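Local coordinates for L-lysine 6-monooxygenase (Pseudomonas syringae pv. tomato, PDB 5CQF), which probably hydroxylates the side-chain nitrogen of L-lysine with FAD and NADPH, an oxidoreductase step of siderophore biosynthesis, at residues L118-V121 against S122-V125; Q197-K201 against Q202-R206; V259-F262 against H263-P267; G284-P287 against D288-Q291. One frame throughout, in Å; residues are numbered along the deposited sequence.

Contact 1. Residues L118-V121 against S122-V125; sequences LGWV and SRQV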
ATOM      1  N   LEU A 118       4.479  24.817  -9.186  1.00 37.54           N
ATOM      2  CA  LEU A 118       4.996  26.019  -8.593  1.00 38.80           C
ATOM      3  C   LEU A 118       5.346  27.062  -9.653  1.00 38.14           C
ATOM      4  O   LEU A 118       5.065  28.252  -9.491  1.00 38.33           O
ATOM      5  CB  LEU A 118       6.204  25.636  -7.752  1.00 40.97           C
ATOM      6  CG  LEU A 118       6.978  26.823  -7.251  1.00 44.18           C
ATOM      7  CD1 LEU A 118       6.278  27.367  -6.028  1.00 44.62           C
ATOM      8  CD2 LEU A 118       8.401  26.396  -6.940  1.00 48.31           C
ATOM      9  N   GLY A 119       5.953  26.638 -10.751  1.00 38.54           N
ATOM     10  CA  GLY A 119       6.154  27.553 -11.913  1.00 38.16           C
ATOM     11  C   GLY A 119       4.820  28.008 -12.486  1.00 38.79           C
ATOM     12  O   GLY A 119       4.664  29.142 -12.907  1.00 40.18           O
ATOM     13  N   TRP A 120       3.825  27.134 -12.481  1.00 37.37           N
ATOM     14  CA  TRP A 120       2.540  27.495 -13.041  1.00 38.23           C
ATOM     15  C   TRP A 120       1.869  28.570 -12.207  1.00 38.88           C
ATOM     16  O   TRP A 120       1.207  29.462 -12.745  1.00 41.29           O
ATOM     17  CB  TRP A 120       1.681  26.236 -13.186  1.00 37.60           C
ATOM     18  CG  TRP A 120       0.264  26.412 -13.601  1.00 38.57           C
ATOM     19  CD1 TRP A 120      -0.235  26.337 -14.881  1.00 39.72           C
ATOM     20  CD2 TRP A 120      -0.878  26.563 -12.744  1.00 37.76           C
ATOM     21  NE1 TRP A 120      -1.598  26.483 -14.862  1.00 39.25           N
ATOM     22  CE2 TRP A 120      -2.016  26.636 -13.570  1.00 37.65           C
ATOM     23  CE3 TRP A 120      -1.046  26.669 -11.360  1.00 36.35           C
ATOM     24  CZ2 TRP A 120      -3.303  26.816 -13.058  1.00 37.46           C
ATOM     25  CZ3 TRP A 120      -2.322  26.857 -10.857  1.00 35.51           C
ATOM     26  CH2 TRP A 120      -3.431  26.928 -11.702  1.00 36.33           C
ATOM     27  N   VAL A 121       2.024  28.507 -10.894  1.00 38.30           N
ATOM     28  CA  VAL A 121       1.482  29.570 -10.030  1.00 38.78           C
ATOM     29  C   VAL A 121       2.317  30.838 -10.139  1.00 40.99           C
ATOM     30  O   VAL A 121       1.796  31.943 -10.300  1.00 40.69           O
ATOM     31  CB  VAL A 121       1.460  29.203  -8.530  1.00 36.99           C
ATOM     32  CG1 VAL A 121       0.826  30.341  -7.740  1.00 37.27           C
ATOM     33  CG2 VAL A 121       0.661  27.946  -8.292  1.00 36.71           C
ATOM     34  N   SER A 122       3.620  30.678 -10.019  1.00 43.15           N
ATOM     35  CA  SER A 122       4.517  31.832 -10.113  1.00 47.23           C
ATOM     36  C   SER A 122       4.191  32.680 -11.339  1.00 49.08           C
ATOM     37  O   SER A 122       3.897  33.866 -11.214  1.00 51.32           O
ATOM     38  CB  SER A 122       5.979  31.369 -10.129  1.00 47.68           C
ATOM     39  OG  SER A 122       6.822  32.470 -10.319  1.00 50.65           O
ATOM     40  N   ARG A 123       4.173  32.054 -12.508  1.00 52.19           N
ATOM     41  CA  ARG A 123       3.858  32.746 -13.778  1.00 57.51           C
ATOM     42  C   ARG A 123       2.596  33.578 -13.768  1.00 55.60           C
ATOM     43  O   ARG A 123       2.411  34.382 -14.658  1.00 59.19           O
ATOM     44  CB  ARG A 123       3.654  31.740 -14.906  1.00 61.25           C
ATOM     45  CG  ARG A 123       4.914  31.326 -15.617  1.00 66.59           C
ATOM     46  CD  ARG A 123       4.563  30.422 -16.795  1.00 72.59           C
ATOM     47  NE  ARG A 123       4.491  28.998 -16.430  1.00 75.87           N
ATOM     48  CZ  ARG A 123       3.444  28.181 -16.630  1.00 78.28           C
ATOM     49  NH1 ARG A 123       2.306  28.616 -17.196  1.00 81.54           N
ATOM     50  NH2 ARG A 123       3.537  26.901 -16.253  1.00 73.87           N
ATOM     51  N   GLN A 124       1.681  33.302 -12.848  1.00 52.12           N
ATOM     52  CA  GLN A 124       0.404  33.993 -12.804  1.00 50.37           C
ATOM     53  C   GLN A 124       0.384  35.102 -11.790  1.00 50.12           C
ATOM     54  O   GLN A 124      -0.505  35.935 -11.863  1.00 50.37           O
ATOM     55  CB  GLN A 124      -0.732  33.026 -12.450  1.00 50.05           C
ATOM     56  CG  GLN A 124      -1.050  31.990 -13.504  1.00 49.73           C
ATOM     57  CD  GLN A 124      -2.122  31.052 -13.034  1.00 48.17           C
ATOM     58  OE1 GLN A 124      -3.297  31.386 -13.073  1.00 48.53           O
ATOM     59  NE2 GLN A 124      -1.720  29.876 -12.553  1.00 46.92           N
ATOM     60  N   VAL A 125       1.325  35.112 -10.839  1.00 49.39           N
ATOM     61  CA  VAL A 125       1.332  36.133  -9.763  1.00 49.07           C
ATOM     62  C   VAL A 125       2.645  36.921  -9.621  1.00 50.22           C
ATOM     63  O   VAL A 125       2.872  37.576  -8.610  1.00 50.78           O
ATOM     64  CB  VAL A 125       1.003  35.505  -8.393  1.00 47.54           C
ATOM     65  CG1 VAL A 125      -0.337  34.802  -8.432  1.00 47.86           C
ATOM     66  CG2 VAL A 125       2.080  34.533  -7.958  1.00 45.92           C
TER

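Contact 2. Residues Q197-K201 against Q202-R206; sequences QAFGK and QLPKR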
ATOM      1  N   GLN A 197      27.006  18.184 -12.006  1.00 55.49           N
ATOM      2  CA  GLN A 197      26.979  18.455 -13.428  1.00 60.33           C
ATOM      3  C   GLN A 197      28.382  18.822 -13.922  1.00 57.18           C
ATOM      4  O   GLN A 197      28.795  18.406 -14.997  1.00 56.87           O
ATOM      5  CB  GLN A 197      25.968  19.563 -13.718  1.00 67.21           C
ATOM      6  CG  GLN A 197      25.198  19.350 -14.996  1.00 72.66           C
ATOM      7  CD  GLN A 197      24.098  20.366 -15.154  1.00 77.83           C
ATOM      8  OE1 GLN A 197      22.981  20.176 -14.671  1.00 80.66           O
ATOM      9  NE2 GLN A 197      24.409  21.458 -15.832  1.00 80.81           N
ATOM     10  N   ALA A 198      29.120  19.556 -13.096  1.00 54.15           N
ATOM     11  CA  ALA A 198      30.492  19.932 -13.385  1.00 54.01           C
ATOM     12  C   ALA A 198      31.425  18.759 -13.718  1.00 53.71           C
ATOM     13  O   ALA A 198      32.431  18.952 -14.390  1.00 53.05           O
ATOM     14  CB  ALA A 198      31.063  20.732 -12.221  1.00 53.42           C
ATOM     15  N   PHE A 199      31.112  17.562 -13.234  1.00 52.63           N
ATOM     16  CA  PHE A 199      31.904  16.367 -13.557  1.00 52.52           C
ATOM     17  C   PHE A 199      31.688  15.871 -14.966  1.00 52.71           C
ATOM     18  O   PHE A 199      32.421  15.010 -15.429  1.00 56.84           O
ATOM     19  CB  PHE A 199      31.571  15.224 -12.584  1.00 51.80           C
ATOM     20  CG  PHE A 199      32.014  15.500 -11.194  1.00 51.62           C
ATOM     21  CD1 PHE A 199      33.365  15.622 -10.907  1.00 52.87           C
ATOM     22  CD2 PHE A 199      31.093  15.680 -10.178  1.00 51.70           C
ATOM     23  CE1 PHE A 199      33.794  15.904  -9.611  1.00 54.88           C
ATOM     24  CE2 PHE A 199      31.513  15.968  -8.883  1.00 52.40           C
ATOM     25  CZ  PHE A 199      32.861  16.075  -8.596  1.00 53.85           C
ATOM     26  N   GLY A 200      30.663  16.375 -15.635  1.00 52.50           N
ATOM     27  CA  GLY A 200      30.355  15.930 -16.973  1.00 52.68           C
ATOM     28  C   GLY A 200      30.030  14.454 -16.999  1.00 53.84           C
ATOM     29  O   GLY A 200      29.169  13.975 -16.280  1.00 50.77           O
ATOM     30  N   LYS A 201      30.771  13.731 -17.818  1.00 57.08           N
ATOM     31  CA  LYS A 201      30.389  12.403 -18.208  1.00 57.97           C
ATOM     32  C   LYS A 201      30.999  11.364 -17.303  1.00 54.42           C
ATOM     33  O   LYS A 201      30.810  10.182 -17.532  1.00 56.05           O
ATOM     34  CB  LYS A 201      30.850  12.146 -19.653  1.00 63.21           C
ATOM     35  CG  LYS A 201      30.248  13.080 -20.701  1.00 68.72           C
ATOM     36  CD  LYS A 201      30.955  12.937 -22.055  1.00 76.19           C
ATOM     37  CE  LYS A 201      30.401  13.901 -23.101  1.00 81.17           C
ATOM     38  NZ  LYS A 201      31.129  13.840 -24.403  1.00 83.71           N
ATOM     39  N   GLN A 202      31.764  11.773 -16.304  1.00 52.45           N
ATOM     40  CA  GLN A 202      32.409  10.792 -15.427  1.00 52.58           C
ATOM     41  C   GLN A 202      32.446  11.280 -14.000  1.00 51.49           C
ATOM     42  O   GLN A 202      33.147  12.253 -13.668  1.00 48.72           O
ATOM     43  CB  GLN A 202      33.840  10.475 -15.885  1.00 54.56           C
ATOM     44  CG  GLN A 202      34.593   9.490 -14.988  1.00 52.80           C
ATOM     45  CD  GLN A 202      34.084   8.072 -15.139  1.00 53.53           C
ATOM     46  OE1 GLN A 202      34.078   7.516 -16.237  1.00 57.85           O
ATOM     47  NE2 GLN A 202      33.635   7.483 -14.045  1.00 52.69           N
ATOM     48  N   LEU A 203      31.704  10.579 -13.154  1.00 50.43           N
ATOM     49  CA  LEU A 203      31.748  10.857 -11.735  1.00 50.13           C
ATOM     50  C   LEU A 203      32.911  10.110 -11.070  1.00 47.63           C
ATOM     51  O   LEU A 203      33.256   9.026 -11.481  1.00 49.31           O
ATOM     52  CB  LEU A 203      30.432  10.430 -11.087  1.00 49.73           C
ATOM     53  CG  LEU A 203      29.184  11.086 -11.663  1.00 51.22           C
ATOM     54  CD1 LEU A 203      27.956  10.536 -10.961  1.00 51.23           C
ATOM     55  CD2 LEU A 203      29.244  12.594 -11.520  1.00 51.68           C
ATOM     56  N   PRO A 204      33.481  10.673 -10.002  1.00 46.06           N
ATOM     57  CA  PRO A 204      34.411   9.890  -9.185  1.00 45.60           C
ATOM     58  C   PRO A 204      33.752   8.715  -8.477  1.00 44.93           C
ATOM     59  O   PRO A 204      32.553   8.737  -8.224  1.00 44.38           O
ATOM     60  CB  PRO A 204      34.946  10.899  -8.165  1.00 44.90           C
ATOM     61  CG  PRO A 204      34.025  12.051  -8.204  1.00 45.26           C
ATOM     62  CD  PRO A 204      33.332  12.060  -9.529  1.00 45.60           C
ATOM     63  N   LYS A 205      34.551   7.712  -8.150  1.00 45.67           N
ATOM     64  CA  LYS A 205      34.056   6.424  -7.677  1.00 50.33           C
ATOM     65  C   LYS A 205      33.677   6.400  -6.188  1.00 47.75           C
ATOM     66  O   LYS A 205      32.672   5.808  -5.807  1.00 43.86           O
ATOM     67  CB  LYS A 205      35.121   5.337  -7.960  1.00 55.91           C
ATOM     68  CG  LYS A 205      34.680   3.898  -7.680  1.00 63.19           C
ATOM     69  CD  LYS A 205      35.787   2.881  -7.963  1.00 70.47           C
ATOM     70  CE  LYS A 205      36.778   2.779  -6.798  1.00 75.64           C
ATOM     71  NZ  LYS A 205      38.128   2.271  -7.198  1.00 78.92           N
ATOM     72  N   ARG A 206      34.506   7.016  -5.351  1.00 48.45           N
ATOM     73  CA  ARG A 206      34.407   6.856  -3.904  1.00 45.10           C
ATOM     74  C   ARG A 206      33.863   8.131  -3.307  1.00 41.25           C
ATOM     75  O   ARG A 206      34.452   9.188  -3.456  1.00 42.65           O
ATOM     76  CB  ARG A 206      35.781   6.532  -3.333  1.00 47.57           C
ATOM     77  CG  ARG A 206      36.363   5.204  -3.808  1.00 49.75           C
ATOM     78  CD  ARG A 206      37.826   5.029  -3.380  1.00 50.40           C
ATOM     79  NE  ARG A 206      38.617   6.168  -3.856  1.00 51.54           N
ATOM     80  CZ  ARG A 206      39.834   6.504  -3.430  1.00 50.52           C
ATOM     81  NH1 ARG A 206      40.468   5.780  -2.515  1.00 50.20           N
ATOM     82  NH2 ARG A 206      40.416   7.585  -3.932  1.00 48.93           N
TER

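Contact 3. Residues V259-F262 against H263-P267; sequences VDYF and HSLNP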
ATOM      1  N   VAL A 259       3.463  24.852  17.069  1.00 40.16           N
ATOM      2  CA  VAL A 259       3.927  26.221  17.122  1.00 40.06           C
ATOM      3  C   VAL A 259       3.132  26.927  18.232  1.00 41.41           C
ATOM      4  O   VAL A 259       3.766  27.611  19.057  1.00 39.37           O
ATOM      5  CB  VAL A 259       3.804  26.927  15.760  1.00 42.38           C
ATOM      6  CG1 VAL A 259       4.174  28.409  15.852  1.00 41.67           C
ATOM      7  CG2 VAL A 259       4.666  26.220  14.713  1.00 42.34           C
ATOM      8  N   ASP A 260       1.797  26.728  18.309  1.00 40.47           N
ATOM      9  CA  ASP A 260       0.975  27.356  19.416  1.00 41.52           C
ATOM     10  C   ASP A 260       1.524  26.978  20.781  1.00 41.53           C
ATOM     11  O   ASP A 260       1.758  27.827  21.630  1.00 42.47           O
ATOM     12  CB  ASP A 260      -0.498  26.918  19.431  1.00 42.65           C
ATOM     13  CG  ASP A 260      -1.325  27.473  18.251  1.00 46.27           C
ATOM     14  OD1 ASP A 260      -0.819  28.292  17.466  1.00 47.27           O
ATOM     15  OD2 ASP A 260      -2.510  27.086  18.116  1.00 49.85           O
ATOM     16  N   TYR A 261       1.693  25.681  21.009  1.00 40.21           N
ATOM     17  CA  TYR A 261       2.132  25.217  22.302  1.00 39.67           C
ATOM     18  C   TYR A 261       3.465  25.887  22.630  1.00 40.92           C
ATOM     19  O   TYR A 261       3.603  26.424  23.723  1.00 42.85           O
ATOM     20  CB  TYR A 261       2.243  23.691  22.352  1.00 38.05           C
ATOM     21  CG  TYR A 261       2.833  23.168  23.648  1.00 38.30           C
ATOM     22  CD1 TYR A 261       2.062  23.079  24.814  1.00 37.10           C
ATOM     23  CD2 TYR A 261       4.157  22.738  23.698  1.00 38.46           C
ATOM     24  CE1 TYR A 261       2.595  22.595  25.995  1.00 37.54           C
ATOM     25  CE2 TYR A 261       4.725  22.256  24.885  1.00 39.60           C
ATOM     26  CZ  TYR A 261       3.951  22.184  26.033  1.00 39.41           C
ATOM     27  OH  TYR A 261       4.549  21.692  27.186  1.00 36.28           O
ATOM     28  N   PHE A 262       4.417  25.896  21.686  1.00 38.76           N
ATOM     29  CA  PHE A 262       5.724  26.517  21.913  1.00 39.06           C
ATOM     30  C   PHE A 262       5.611  27.999  22.288  1.00 39.41           C
ATOM     31  O   PHE A 262       6.261  28.433  23.206  1.00 40.28           O
ATOM     32  CB  PHE A 262       6.631  26.359  20.712  1.00 38.52           C
ATOM     33  CG  PHE A 262       8.019  26.836  20.941  1.00 39.28           C
ATOM     34  CD1 PHE A 262       8.948  26.021  21.554  1.00 41.11           C
ATOM     35  CD2 PHE A 262       8.401  28.100  20.545  1.00 41.35           C
ATOM     36  CE1 PHE A 262      10.239  26.458  21.767  1.00 42.51           C
ATOM     37  CE2 PHE A 262       9.686  28.552  20.741  1.00 42.06           C
ATOM     38  CZ  PHE A 262      10.615  27.724  21.336  1.00 43.79           C
ATOM     39  N   HIS A 263       4.772  28.756  21.616  1.00 38.96           N
ATOM     40  CA  HIS A 263       4.546  30.145  22.022  1.00 41.39           C
ATOM     41  C   HIS A 263       3.900  30.323  23.393  1.00 42.37           C
ATOM     42  O   HIS A 263       4.192  31.316  24.079  1.00 44.06           O
ATOM     43  CB  HIS A 263       3.799  30.934  20.944  1.00 41.45           C
ATOM     44  CG  HIS A 263       4.696  31.302  19.815  1.00 40.83           C
ATOM     45  ND1 HIS A 263       5.474  32.432  19.835  1.00 41.54           N
ATOM     46  CD2 HIS A 263       5.059  30.617  18.706  1.00 42.18           C
ATOM     47  CE1 HIS A 263       6.223  32.473  18.753  1.00 41.12           C
ATOM     48  NE2 HIS A 263       5.993  31.381  18.051  1.00 42.30           N
ATOM     49  N   SER A 264       3.092  29.360  23.816  1.00 40.00           N
ATOM     50  CA  SER A 264       2.463  29.420  25.135  1.00 41.62           C
ATOM     51  C   SER A 264       3.448  29.193  26.299  1.00 42.72           C
ATOM     52  O   SER A 264       3.093  29.385  27.457  1.00 44.27           O
ATOM     53  CB  SER A 264       1.340  28.382  25.223  1.00 42.51           C
ATOM     54  OG  SER A 264       1.873  27.100  25.510  1.00 42.78           O
ATOM     55  N   LEU A 265       4.666  28.741  26.001  1.00 42.45           N
ATOM     56  CA  LEU A 265       5.696  28.584  27.011  1.00 40.88           C
ATOM     57  C   LEU A 265       6.456  29.876  27.229  1.00 40.80           C
ATOM     58  O   LEU A 265       6.704  30.603  26.266  1.00 39.12           O
ATOM     59  CB  LEU A 265       6.701  27.535  26.582  1.00 40.80           C
ATOM     60  CG  LEU A 265       6.108  26.160  26.306  1.00 39.96           C
ATOM     61  CD1 LEU A 265       7.249  25.225  25.929  1.00 39.86           C
ATOM     62  CD2 LEU A 265       5.360  25.677  27.530  1.00 40.42           C
ATOM     63  N   ASN A 266       6.852  30.137  28.486  1.00 41.59           N
ATOM     64  CA  ASN A 266       7.742  31.268  28.767  1.00 43.63           C
ATOM     65  C   ASN A 266       9.157  30.901  28.335  1.00 44.91           C
ATOM     66  O   ASN A 266       9.446  29.716  28.099  1.00 42.40           O
ATOM     67  CB  ASN A 266       7.679  31.757  30.228  1.00 43.72           C
ATOM     68  CG  ASN A 266       8.190  30.731  31.249  1.00 44.68           C
ATOM     69  OD1 ASN A 266       9.082  29.902  30.993  1.00 43.86           O
ATOM     70  ND2 ASN A 266       7.631  30.816  32.449  1.00 45.42           N
ATOM     71  N   PRO A 267      10.051  31.916  28.213  1.00 47.28           N
ATOM     72  CA  PRO A 267      11.370  31.601  27.651  1.00 47.61           C
ATOM     73  C   PRO A 267      12.141  30.501  28.396  1.00 49.53           C
ATOM     74  O   PRO A 267      12.803  29.704  27.741  1.00 49.97           O
ATOM     75  CB  PRO A 267      12.097  32.944  27.694  1.00 47.90           C
ATOM     76  CG  PRO A 267      10.999  33.957  27.577  1.00 47.48           C
ATOM     77  CD  PRO A 267       9.868  33.375  28.374  1.00 47.23           C
TER

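Contact 4. Residues G284-P287 against D288-Q291; sequences GIDP and DERQ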
ATOM      1  N   GLY A 284      13.294  13.472   9.724  1.00 54.82           N
ATOM      2  CA  GLY A 284      12.421  12.528   9.040  1.00 48.71           C
ATOM      3  C   GLY A 284      12.672  12.490   7.554  1.00 42.86           C
ATOM      4  O   GLY A 284      13.072  13.465   6.962  1.00 40.27           O
ATOM      5  N   ILE A 285      12.420  11.341   6.960  1.00 40.98           N
ATOM      6  CA  ILE A 285      12.645  11.124   5.546  1.00 40.01           C
ATOM      7  C   ILE A 285      11.380  10.543   4.926  1.00 37.94           C
ATOM      8  O   ILE A 285      10.764   9.643   5.514  1.00 36.00           O
ATOM      9  CB  ILE A 285      13.823  10.163   5.350  1.00 41.30           C
ATOM     10  CG1 ILE A 285      15.108  10.801   5.883  1.00 44.84           C
ATOM     11  CG2 ILE A 285      14.001   9.806   3.882  1.00 42.25           C
ATOM     12  CD1 ILE A 285      16.287   9.850   5.861  1.00 47.44           C
ATOM     13  N   ASP A 286      10.963  11.108   3.782  1.00 36.95           N
ATOM     14  CA  ASP A 286       9.838  10.570   2.985  1.00 36.35           C
ATOM     15  C   ASP A 286       9.984   9.058   2.951  1.00 35.58           C
ATOM     16  O   ASP A 286      11.036   8.592   2.515  1.00 34.36           O
ATOM     17  CB  ASP A 286       9.927  11.142   1.556  1.00 37.96           C
ATOM     18  CG  ASP A 286       8.820  10.649   0.618  1.00 38.67           C
ATOM     19  OD1 ASP A 286       8.093   9.693   0.960  1.00 37.21           O
ATOM     20  OD2 ASP A 286       8.689  11.253  -0.488  1.00 40.82           O
ATOM     21  N   PRO A 287       8.964   8.289   3.435  1.00 35.58           N
ATOM     22  CA  PRO A 287       9.068   6.822   3.416  1.00 35.53           C
ATOM     23  C   PRO A 287       9.310   6.244   2.027  1.00 34.95           C
ATOM     24  O   PRO A 287       9.945   5.238   1.923  1.00 33.38           O
ATOM     25  CB  PRO A 287       7.726   6.330   4.006  1.00 36.45           C
ATOM     26  CG  PRO A 287       6.837   7.531   4.091  1.00 37.78           C
ATOM     27  CD  PRO A 287       7.725   8.749   4.091  1.00 36.89           C
ATOM     28  N   ASP A 288       8.848   6.885   0.957  1.00 38.23           N
ATOM     29  CA  ASP A 288       9.167   6.387  -0.411  1.00 39.58           C
ATOM     30  C   ASP A 288      10.616   6.610  -0.789  1.00 38.64           C
ATOM     31  O   ASP A 288      11.163   5.834  -1.568  1.00 39.52           O
ATOM     32  CB  ASP A 288       8.260   6.987  -1.494  1.00 40.77           C
ATOM     33  CG  ASP A 288       6.797   6.720  -1.236  1.00 44.27           C
ATOM     34  OD1 ASP A 288       6.463   5.738  -0.524  1.00 46.37           O
ATOM     35  OD2 ASP A 288       5.964   7.515  -1.740  1.00 52.64           O
ATOM     36  N   GLU A 289      11.240   7.651  -0.249  1.00 39.81           N
ATOM     37  CA  GLU A 289      12.674   7.871  -0.478  1.00 41.92           C
ATOM     38  C   GLU A 289      13.524   6.793   0.208  1.00 41.80           C
ATOM     39  O   GLU A 289      14.420   6.219  -0.418  1.00 40.56           O
ATOM     40  CB  GLU A 289      13.103   9.258  -0.016  1.00 44.74           C
ATOM     41  CG  GLU A 289      12.604  10.389  -0.917  1.00 47.77           C
ATOM     42  CD  GLU A 289      13.188  10.345  -2.335  1.00 49.62           C
ATOM     43  OE1 GLU A 289      14.424  10.109  -2.511  1.00 49.13           O
ATOM     44  OE2 GLU A 289      12.397  10.562  -3.280  1.00 48.49           O
ATOM     45  N   ARG A 290      13.223   6.507   1.468  1.00 43.44           N
ATOM     46  CA  ARG A 290      13.865   5.405   2.182  1.00 46.72           C
ATOM     47  C   ARG A 290      13.702   4.111   1.413  1.00 43.53           C
ATOM     48  O   ARG A 290      14.646   3.357   1.250  1.00 40.04           O
ATOM     49  CB  ARG A 290      13.253   5.209   3.577  1.00 52.49           C
ATOM     50  CG  ARG A 290      13.864   6.062   4.675  1.00 60.70           C
ATOM     51  CD  ARG A 290      15.373   5.826   4.854  1.00 65.24           C
ATOM     52  NE  ARG A 290      15.749   4.417   5.126  1.00 68.88           N
ATOM     53  CZ  ARG A 290      16.597   3.668   4.398  1.00 69.69           C
ATOM     54  NH1 ARG A 290      17.188   4.143   3.296  1.00 67.94           N
ATOM     55  NH2 ARG A 290      16.852   2.421   4.780  1.00 67.89           N
ATOM     56  N   GLN A 291      12.479   3.860   0.965  1.00 41.46           N
ATOM     57  CA  GLN A 291      12.182   2.658   0.216  1.00 43.60           C
ATOM     58  C   GLN A 291      12.998   2.596  -1.066  1.00 39.85           C
ATOM     59  O   GLN A 291      13.518   1.554  -1.411  1.00 39.24           O
ATOM     60  CB  GLN A 291      10.667   2.558  -0.047  1.00 48.63           C
ATOM     61  CG  GLN A 291      10.195   1.489  -1.035  1.00 56.39           C
ATOM     62  CD  GLN A 291      10.611   0.068  -0.663  1.00 64.39           C
ATOM     63  OE1 GLN A 291      10.855  -0.235   0.513  1.00 68.71           O
ATOM     64  NE2 GLN A 291      10.702  -0.818  -1.677  1.00 69.59           N
TER
HETATM   65  O   HOH W   1       6.524  10.199  -2.058  1.00 47.51           O

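Contact 1. Residues L118-V121 against S122-V125
The last turns of helix 111-125 carry this contact, in which W120 meets its helical i+3 and i+4 neighbours: R123 at the rim of its ring and Q124 over one face. The amide of Q124 reaches back one turn, and its NE2 donates to W120 O (3.0 Å) along a nearly straight N-H path of 170°. The acceptor lies in the amide plane, but the donor stands above the carbonyl plane of W120. The same NE2 sits 3.2 Å above the indole plane, over its centre, with amide and ring planes 71° apart, so the group meets the face with its nitrogen end rather than lying flat on it. W120 can offer this face because its CG is anti to the backbone N (chi1 173°), which swings the indole alongside the following turn. The indole NE1 bonds to D95, and Y92 meets the ring edge-to-face, fixing W120 against helix 89-96. Another face of the helix, through V121 and S122, packs on I26 of helix 23-37, the helix that begins within the probable Rossmann-type glycine motif. Backbone bonds S122 N to L118 O (2.9 Å) and R123 N to G119 O (3.0 Å) keep the turns regular. R123, bent at chi3, crosses the indole at about a right angle and lays one guanidinium face over W120 CA, with R123 NH2 3.4 Å from that atom.

Contact 2. Residues Q197-K201 against Q202-R206
The side chains of P204 and F199 cross at about a right angle, and P204 presents CD to one aromatic face. This CH-pi contact is well centred: P204 CD lies 3.9 Å from the centroid of the F199 ring and only 13° off the ring normal. L203 also crosses F199 at about a right angle, its CD2 near the root of the side chain, 3.7 Å from F199 CB. F199 reaches both because its CG is anti to the carbonyl carbon (chi1 -67°), which turns the ring toward the returning chain. The backbone bond of the turn, Q202 N to F199 O, is weak at 3.4 Å. Q202 folds back at chi2, and its NE2 donates to L203 O (3.0 Å) with the acceptor close to the amide plane. Beyond F199, L203 rests on I230 and P204 on D344, tying the loop to the body of the protein. The chain reverses through a type II' beta turn from F199 to Q202, with G200 at positive phi, and the whole forms the surface link from the end of helix 192-198 into strand 206-210 of a parallel, Rossmann-like sheet.

Contact 3. Residues V259-F262 against H263-P267
This is a local contact at the C-terminal end of helix 255-264, where Y261, S264 and L265 meet round the last turn before the chain enters helix 267-280. S264 OG donates to Y261 O at 2.6 Å, in the carbonyl plane and on a lone pair. Its chi1 of 81° places OG between the backbone N and the carbonyl carbon, from where the hydroxyl can fold back on its own helix. Y261 O also takes weak bonds from S264 N and L265 N, while the better-formed bond of L265 N goes to F262 O (3.2 Å), as the helix tightens at its end. The L265 side chain crosses that of Y261 obliquely, with L265 CD1 4.0 Å from Y261 CE2 and CD2 near the phenol end. Next to it along the helix, V259 and H263 run side by side, V259 CG1 3.7 Å from H263 CD2, and the imidazole edge meets V259 O in plane. N266 then caps helix 267-280 by accepting from A269 N. The polar ends find partners beyond the segments: H263 NE2 bonds to H404, D260 forms a salt bridge with R380, and Y261 OH bonds to D332 of the second subunit. The chemistry thus implies a division of roles: the S264 hydroxyl is spent on its own helix, whereas the Y261 phenol is bound across the subunit interface.

Contact 4. Residues G284-P287 against D288-Q291
D286 OD1 is gripped by two donors: D288 N at 2.9 Å, and the side-chain amide of N70 from a distant loop. D288 N meets the carboxylate from above its plane, 52° out of it, over an N-H path of 149°. Having its CG anti to the backbone N (chi1 179°) brings the D286 carboxylate round to the start of the helix, where OD1 can take this amide. The other oxygen is bound as well, for a water donates both to D286 OD2 (2.9 Å) and to D288 OD2 (2.8 Å). That bridge joins two acids that cross at a slant and whose nearest oxygens, D286 OD1 and D288 OD2, are 4.1 Å from each other; the water and the helix N-terminus probably ease their repulsion. D286 is thus the N-cap of helix 287-302, with P287 in its first turn, at the point where the chain leaves the short strand 284-285. D286 O opens the helical ladder, taking R290 N at 3.2 Å nearly end-on and E289 N more weakly. The methylene groups of E289 run slantwise past the cap residue, E289 CG lying 3.7 Å from D286 CB, while its carboxylate leads away to a salt bridge with K292. I285 packs against the same turn through CG2, which lies 3.8 Å from R290 CG and near E289 CB. Beyond the turn, I285 touches S217 and E289 touches L221, both on helix 214-226, which begins within the second probable Rossmann-type glycine motif.

How the contacts relate
The four contacts follow one another along the chain as separate local elements; none touches another. Contact 1 closes helix 111-125, beside the helix that leads from the first parallel five-stranded sheet. Contact 2 enters the second parallel sheet through strand 206-210, and contact 4 packs on helix 214-226, which follows that strand; their centres are 26 Å apart. Helix 267-280 runs from the end of contact 3 towards contact 4, which opens four residues after it; their nearest atoms are about 16 Å apart. Contacts 1, 2 and 4 thus border two Rossmann-like sheets, consistent with an FAD- and NADP-dependent enzyme, whereas contact 3 ends helix 255-264 at the interface with the second subunit.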